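Local atomic coordinates of serine acetyltransferase (Entamoeba histolytica, PDB entry 3Q1X), a protein that probably transfers an acetyl group to the hydroxyl of L-serine, a step of cysteine biosynthesis, and carries a left-handed beta-helix built from hexapeptide repeats. Residues A236-L239 with G240-V244; D70-K73 with D74-A78; M90-L93 with E94-S98. All coordinates share one frame; numbering follows the deposited sequence.

Interaction 1: residues A236-L239 with G240-V244; sequences AKVL and GNIIV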
loop_
_atom_site.group_PDB
_atom_site.type_symbol
_atom_site.label_atom_id
_atom_site.label_comp_id
_atom_site.label_asym_id
_atom_site.label_seq_id
_atom_site.Cartn_x
_atom_site.Cartn_y
_atom_site.Cartn_z
ATOM N N ALA A 236 -0.610 2.449 17.700
ATOM C CA ALA A 236 0.306 2.210 18.818
ATOM C C ALA A 236 1.717 1.914 18.314
ATOM O O ALA A 236 1.896 1.129 17.376
ATOM C CB ALA A 236 -0.211 1.087 19.707
ATOM N N LYS A 237 2.707 2.575 18.917
ATOM C CA LYS A 237 4.112 2.397 18.551
ATOM C C LYS A 237 4.866 1.780 19.720
ATOM O O LYS A 237 5.190 2.463 20.697
ATOM C CB LYS A 237 4.773 3.723 18.126
ATOM C CG LYS A 237 4.051 4.522 17.020
ATOM C CD LYS A 237 3.720 3.655 15.808
ATOM C CE LYS A 237 3.097 4.469 14.664
ATOM N NZ LYS A 237 1.881 5.242 15.040
ATOM N N VAL A 238 5.147 0.489 19.605
ATOM C CA VAL A 238 5.819 -0.261 20.664
ATOM C C VAL A 238 7.252 -0.498 20.216
ATOM O O VAL A 238 7.500 -1.231 19.253
ATOM C CB VAL A 238 5.090 -1.591 20.961
ATOM C CG1 VAL A 238 5.694 -2.284 22.180
ATOM C CG2 VAL A 238 3.602 -1.337 21.180
ATOM N N LEU A 239 8.196 0.150 20.897
ATOM C CA LEU A 239 9.555 0.230 20.384
ATOM C C LEU A 239 10.622 -0.231 21.365
ATOM O O LEU A 239 10.544 0.039 22.564
ATOM C CB LEU A 239 9.863 1.653 19.893
ATOM C CG LEU A 239 8.902 2.269 18.861
ATOM C CD1 LEU A 239 9.237 3.713 18.619
ATOM C CD2 LEU A 239 8.899 1.513 17.530
ATOM N N GLY A 240 11.623 -0.926 20.833
ATOM C CA GLY A 240 12.793 -1.314 21.610
ATOM C C GLY A 240 12.743 -2.739 22.115
ATOM O O GLY A 240 11.721 -3.429 21.985
ATOM N N ASN A 241 13.857 -3.179 22.695
ATOM C CA ASN A 241 13.961 -4.508 23.278
ATOM C C ASN A 241 13.243 -4.520 24.627
ATOM O O ASN A 241 13.872 -4.524 25.689
ATOM C CB ASN A 241 15.435 -4.914 23.428
ATOM C CG ASN A 241 15.606 -6.313 24.018
ATOM O OD1 ASN A 241 14.659 -7.106 24.080
ATOM N ND2 ASN A 241 16.824 -6.618 24.463
ATOM N N ILE A 242 11.917 -4.522 24.563
ATOM C CA ILE A 242 11.067 -4.427 25.744
ATOM C C ILE A 242 10.126 -5.624 25.795
ATOM O O ILE A 242 9.904 -6.290 24.782
ATOM C CB ILE A 242 10.258 -3.104 25.760
ATOM C CG1 ILE A 242 9.399 -2.976 24.489
ATOM C CG2 ILE A 242 11.199 -1.902 25.945
ATOM C CD1 ILE A 242 8.407 -1.835 24.520
ATOM N N ILE A 243 9.574 -5.894 26.976
ATOM C CA ILE A 243 8.668 -7.022 27.152
ATOM C C ILE A 243 7.261 -6.542 27.479
ATOM O O ILE A 243 7.049 -5.787 28.434
ATOM C CB ILE A 243 9.180 -8.023 28.231
ATOM C CG1 ILE A 243 10.474 -8.692 27.756
ATOM C CG2 ILE A 243 8.127 -9.085 28.535
ATOM C CD1 ILE A 243 11.269 -9.375 28.843
ATOM N N VAL A 244 6.312 -6.965 26.650
ATOM C CA VAL A 244 4.896 -6.786 26.926
ATOM C C VAL A 244 4.340 -8.123 27.427
ATOM O O VAL A 244 4.509 -9.170 26.784
ATOM C CB VAL A 244 4.118 -6.283 25.680
ATOM C CG1 VAL A 244 2.646 -6.102 26.003
ATOM C CG2 VAL A 244 4.711 -4.975 25.161
#

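Interaction 2: residues D70-K73 with D74-A78; sequences DYIK and DSVTA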
loop_
_atom_site.group_PDB
_atom_site.type_symbol
_atom_site.label_atom_id
_atom_site.label_comp_id
_atom_site.label_asym_id
_atom_site.label_seq_id
_atom_site.Cartn_x
_atom_site.Cartn_y
_atom_site.Cartn_z
ATOM N N ASP A 70 9.997 -25.393 -6.849
ATOM C CA ASP A 70 10.948 -25.060 -7.908
ATOM C C ASP A 70 11.251 -23.560 -7.936
ATOM O O ASP A 70 12.404 -23.165 -8.123
ATOM C CB ASP A 70 10.459 -25.562 -9.267
ATOM C CG ASP A 70 10.579 -27.079 -9.418
ATOM O OD1 ASP A 70 11.401 -27.714 -8.717
ATOM O OD2 ASP A 70 9.852 -27.644 -10.262
ATOM N N TYR A 71 10.222 -22.741 -7.708
ATOM C CA TYR A 71 10.361 -21.283 -7.725
ATOM C C TYR A 71 11.215 -20.775 -6.558
ATOM O O TYR A 71 12.143 -19.979 -6.768
ATOM C CB TYR A 71 8.984 -20.608 -7.736
ATOM C CG TYR A 71 9.022 -19.093 -7.822
ATOM C CD1 TYR A 71 8.909 -18.437 -9.048
ATOM C CD2 TYR A 71 9.161 -18.317 -6.672
ATOM C CE1 TYR A 71 8.939 -17.035 -9.125
ATOM C CE2 TYR A 71 9.197 -16.923 -6.737
ATOM C CZ TYR A 71 9.087 -16.290 -7.963
ATOM O OH TYR A 71 9.122 -14.911 -8.018
ATOM N N ILE A 72 10.922 -21.254 -5.345
ATOM C CA ILE A 72 11.663 -20.841 -4.145
ATOM C C ILE A 72 13.107 -21.337 -4.210
ATOM O O ILE A 72 14.043 -20.602 -3.882
ATOM C CB ILE A 72 10.983 -21.327 -2.817
ATOM C CG1 ILE A 72 9.625 -20.644 -2.616
ATOM C CG2 ILE A 72 11.896 -21.085 -1.598
ATOM C CD1 ILE A 72 8.830 -21.132 -1.390
ATOM N N LYS A 73 13.284 -22.591 -4.626
ATOM C CA LYS A 73 14.627 -23.135 -4.803
ATOM C C LYS A 73 15.439 -22.254 -5.748
ATOM O O LYS A 73 16.574 -21.888 -5.439
ATOM C CB LYS A 73 14.593 -24.572 -5.318
ATOM C CG LYS A 73 15.943 -25.289 -5.222
ATOM C CD LYS A 73 15.855 -26.697 -5.802
ATOM C CE LYS A 73 15.722 -26.655 -7.321
ATOM N NZ LYS A 73 14.615 -27.537 -7.796
ATOM N N ASP A 74 14.845 -21.892 -6.885
ATOM C CA ASP A 74 15.533 -21.047 -7.875
ATOM C C ASP A 74 15.951 -19.689 -7.312
ATOM O O ASP A 74 17.090 -19.251 -7.508
ATOM C CB ASP A 74 14.693 -20.907 -9.152
ATOM C CG ASP A 74 14.736 -22.168 -10.019
ATOM O OD1 ASP A 74 15.522 -23.085 -9.704
ATOM O OD2 ASP A 74 13.985 -22.248 -11.015
ATOM N N SER A 75 15.043 -19.060 -6.569
ATOM C CA SER A 75 15.304 -17.767 -5.947
ATOM C C SER A 75 16.315 -17.848 -4.798
ATOM O O SER A 75 17.199 -16.998 -4.686
ATOM C CB SER A 75 13.993 -17.154 -5.462
ATOM O OG SER A 75 13.129 -16.896 -6.559
ATOM N N VAL A 76 16.212 -18.875 -3.960
ATOM C CA VAL A 76 17.198 -19.044 -2.890
ATOM C C VAL A 76 18.586 -19.298 -3.479
ATOM O O VAL A 76 19.564 -18.757 -2.989
ATOM C CB VAL A 76 16.810 -20.147 -1.864
ATOM C CG1 VAL A 76 17.936 -20.367 -0.858
ATOM C CG2 VAL A 76 15.547 -19.758 -1.125
ATOM N N THR A 77 18.661 -20.109 -4.538
ATOM C CA THR A 77 19.938 -20.387 -5.207
ATOM C C THR A 77 20.588 -19.100 -5.756
ATOM O O THR A 77 21.804 -18.890 -5.615
ATOM C CB THR A 77 19.755 -21.411 -6.346
ATOM O OG1 THR A 77 19.302 -22.664 -5.798
ATOM C CG2 THR A 77 21.064 -21.628 -7.099
ATOM N N ALA A 78 19.775 -18.245 -6.370
ATOM C CA ALA A 78 20.267 -16.981 -6.941
ATOM C C ALA A 78 20.998 -16.114 -5.914
ATOM O O ALA A 78 22.052 -15.554 -6.207
ATOM C CB ALA A 78 19.136 -16.206 -7.606
HETATM O O HOH W 1 12.648 -17.887 -8.730
#

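Interaction 3: residues M90-L93 with E94-S98; sequences MAIL and EKLPS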
loop_
_atom_site.group_PDB
_atom_site.type_symbol
_atom_site.label_atom_id
_atom_site.label_comp_id
_atom_site.label_asym_id
_atom_site.label_seq_id
_atom_site.Cartn_x
_atom_site.Cartn_y
_atom_site.Cartn_z
ATOM N N MET A 90 13.788 -28.062 1.685
ATOM C CA MET A 90 13.434 -29.279 2.416
ATOM C C MET A 90 12.851 -28.923 3.788
ATOM O O MET A 90 11.885 -29.545 4.222
ATOM C CB MET A 90 14.631 -30.233 2.542
ATOM C CG MET A 90 15.020 -30.933 1.226
ATOM S SD MET A 90 13.782 -32.014 0.479
ATOM C CE MET A 90 14.129 -33.557 1.306
ATOM N N ALA A 91 13.417 -27.895 4.430
ATOM C CA ALA A 91 12.907 -27.362 5.699
ATOM C C ALA A 91 11.514 -26.747 5.592
ATOM O O ALA A 91 10.675 -26.944 6.477
ATOM C CB ALA A 91 13.861 -26.367 6.273
ATOM N N ILE A 92 11.266 -25.988 4.529
ATOM C CA ILE A 92 9.911 -25.490 4.257
ATOM C C ILE A 92 8.925 -26.658 4.109
ATOM O O ILE A 92 7.903 -26.722 4.805
ATOM C CB ILE A 92 9.845 -24.602 2.982
ATOM C CG1 ILE A 92 10.618 -23.301 3.181
ATOM C CG2 ILE A 92 8.403 -24.262 2.642
ATOM C CD1 ILE A 92 10.995 -22.600 1.884
ATOM N N LEU A 93 9.245 -27.582 3.203
ATOM C CA LEU A 93 8.407 -28.758 2.982
ATOM C C LEU A 93 8.077 -29.477 4.293
ATOM O O LEU A 93 6.900 -29.755 4.572
ATOM C CB LEU A 93 9.052 -29.705 1.958
ATOM C CG LEU A 93 8.930 -29.297 0.485
ATOM C CD1 LEU A 93 9.941 -30.048 -0.369
ATOM C CD2 LEU A 93 7.505 -29.498 -0.045
ATOM N N GLU A 94 9.109 -29.738 5.097
ATOM C CA GLU A 94 8.961 -30.338 6.428
ATOM C C GLU A 94 7.898 -29.657 7.293
ATOM O O GLU A 94 7.083 -30.336 7.921
ATOM C CB GLU A 94 10.299 -30.318 7.161
ATOM C CG GLU A 94 10.307 -31.117 8.458
ATOM C CD GLU A 94 11.560 -30.889 9.292
ATOM O OE1 GLU A 94 12.565 -30.353 8.765
ATOM O OE2 GLU A 94 11.544 -31.252 10.486
ATOM N N LYS A 95 7.912 -28.322 7.301
ATOM C CA LYS A 95 7.024 -27.528 8.153
ATOM C C LYS A 95 5.628 -27.269 7.584
ATOM O O LYS A 95 4.779 -26.735 8.289
ATOM C CB LYS A 95 7.680 -26.174 8.475
ATOM C CG LYS A 95 8.889 -26.249 9.391
ATOM C CD LYS A 95 8.495 -26.282 10.864
ATOM C CE LYS A 95 9.718 -26.535 11.721
ATOM N NZ LYS A 95 10.179 -27.953 11.629
ATOM N N LEU A 96 5.370 -27.624 6.324
ATOM C CA LEU A 96 4.083 -27.235 5.706
ATOM C C LEU A 96 2.831 -27.776 6.414
ATOM O O LEU A 96 1.835 -27.041 6.542
ATOM C CB LEU A 96 4.051 -27.532 4.195
ATOM C CG LEU A 96 4.991 -26.657 3.365
ATOM C CD1 LEU A 96 4.965 -27.089 1.901
ATOM C CD2 LEU A 96 4.639 -25.177 3.484
ATOM N N PRO A 97 2.864 -29.036 6.884
ATOM C CA PRO A 97 1.699 -29.493 7.663
ATOM C C PRO A 97 1.461 -28.686 8.947
ATOM O O PRO A 97 0.312 -28.322 9.224
ATOM C CB PRO A 97 2.035 -30.956 7.980
ATOM C CG PRO A 97 2.925 -31.369 6.863
ATOM C CD PRO A 97 3.775 -30.155 6.572
ATOM N N SER A 98 2.521 -28.380 9.698
ATOM C CA SER A 98 2.354 -27.618 10.941
ATOM C C SER A 98 1.890 -26.184 10.665
ATOM O O SER A 98 1.058 -25.646 11.391
ATOM C CB SER A 98 3.618 -27.637 11.814
ATOM O OG SER A 98 4.715 -26.993 11.206
#

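Interaction 1: residues A236-L239 with G240-V244
Val238 and Ile242 meet across a tight corner of the left-handed beta-helix, where strand 237-239 ends and the chain turns toward strand 243-244. CG1 of Val238 does the touching: it lies 3.6 Å from CD1 of Ile242, the two side chains passing at a slant. The same methyl meets CG2 of Val244 tip to tip at 4.1 Å. Val238 puts it there by holding CG1 anti to the backbone N (chi1 -173°). Ile242 has CG1 wedged between its own backbone N and carbonyl carbon (chi1 57°) and the chain extended beyond; this brings CD1 back over the corner, 3.5 Å from Leu239 O. Gly240 makes the bend at a positive phi of 99°, with no CB to press on Leu239 O. Asn241 follows as the centre of an inverse gamma turn, its weak bond running from Ile242 N to Gly240 O at 2.8 Å. Ile256 packs against both Val238 and Ile242. The Leu239 side chain, about 7 Å from a bound serine, packs on Ala252 of the second subunit. No hydrogen bond joins the two segments: across the corner they meet through buried branched aliphatic groups, while backbone bonds to neighbouring coils hold strand 237-239.

Interaction 2: residues D70-K73 with D74-A78
Asp74 gives its N-H to Asp70 O, 3.0 Å away, one of the regular i to i+4 bonds of helix 59-79. Its carboxylate lies back along the helix beside that same carbonyl, while Asp70 itself pairs weakly with Lys73, whose NZ is 3.3 Å from Asp70 OD1. Ser75 comes next. Its N-H bonds to Tyr71 O, and its OG, 3.9 Å from Tyr71 CE2, lies over one face of the ring. A water donates to Tyr71 O at 2.9 Å and sits above the centre of the ring; its approach to Ser75 OG is doubtfully short. Val76 N bonds nearly straight to Ile72 O (N-H...O 168°), and its CG2 turns to CG2 of Ile72, 3.9 Å off; this apolar pair packs on helix 82-113 and on Tyr150. At Thr77, OG1 stands beside the backbone N (chi1 -63°), which lets hydroxyl and amide both donate to Lys73 O from opposite faces of its plane, each at 2.9 Å. Ala78 closes the segment, its carbonyl bonded to Arg27 of the second subunit. Two carbonyls of this turn thus take more than one donor: Lys73 O is gripped twice by Thr77, and Tyr71 O accepts the Ser75 amide and a water.

Interaction 3: residues M90-L93 with E94-S98
Ile92, Leu93 and Leu96 make the close-packed side of this stretch of helix 82-113. Leu96 forks between the other two: its CD2 meets CG2 of Ile92 at 4.0 Å, while its CD1 meets CD2 of Leu93, also at 4.0 Å. The fork is set by CG standing beside the backbone N (chi1 -68°), which also leaves CG only 3.2 Å from Ile92 O. Leu65 of helix 59-79 touches both leucines, and Leu142 and Ile138 of helix 128-144 reach Ile92 and Leu96, so these branches fill the space between helices. The loose part is the pair of charged ends: Glu94 is exposed, its chain extended beyond CG, and Lys95 bends back to it in a long salt bridge, NZ to OE2 3.7 Å. Along the backbone, Glu94 N makes a regular bond to Met90 O, but Lys95 N divides itself between Ala91 O and a weak bond to Ile92 O, and Leu96 N reaches Leu93 O at 3.2 Å from well above the carbonyl plane. Pro97, having no N-H, sets its CD 3.7 Å from Leu93 O. Ser98 OG then bonds to Lys95 O at 2.9 Å. The chemistry implies a kink at the proline, with a serine hydroxyl serving a carbonyl in the disturbed turn and the aliphatic packing lying just before it.

Along the chain the order is interaction 2, interaction 3, interaction 1. The first two belong to successive helices of the helical part, 59-79 and 82-113; their centres are 16 Å apart and they touch directly, Ile72 CG2 against Ile92 CD1 at 3.9 Å. Interaction 1 belongs to the left-handed beta-helix, joining strands from two of its parallel sheets. Its centre is 35 Å from that of interaction 2 and 31 Å from that of interaction 3, on the opposite side of the chain's centre from the latter. Interactions 1 and 2 both reach the second subunit, so helical bundle and beta-helix alike contribute to the three-chain assembly.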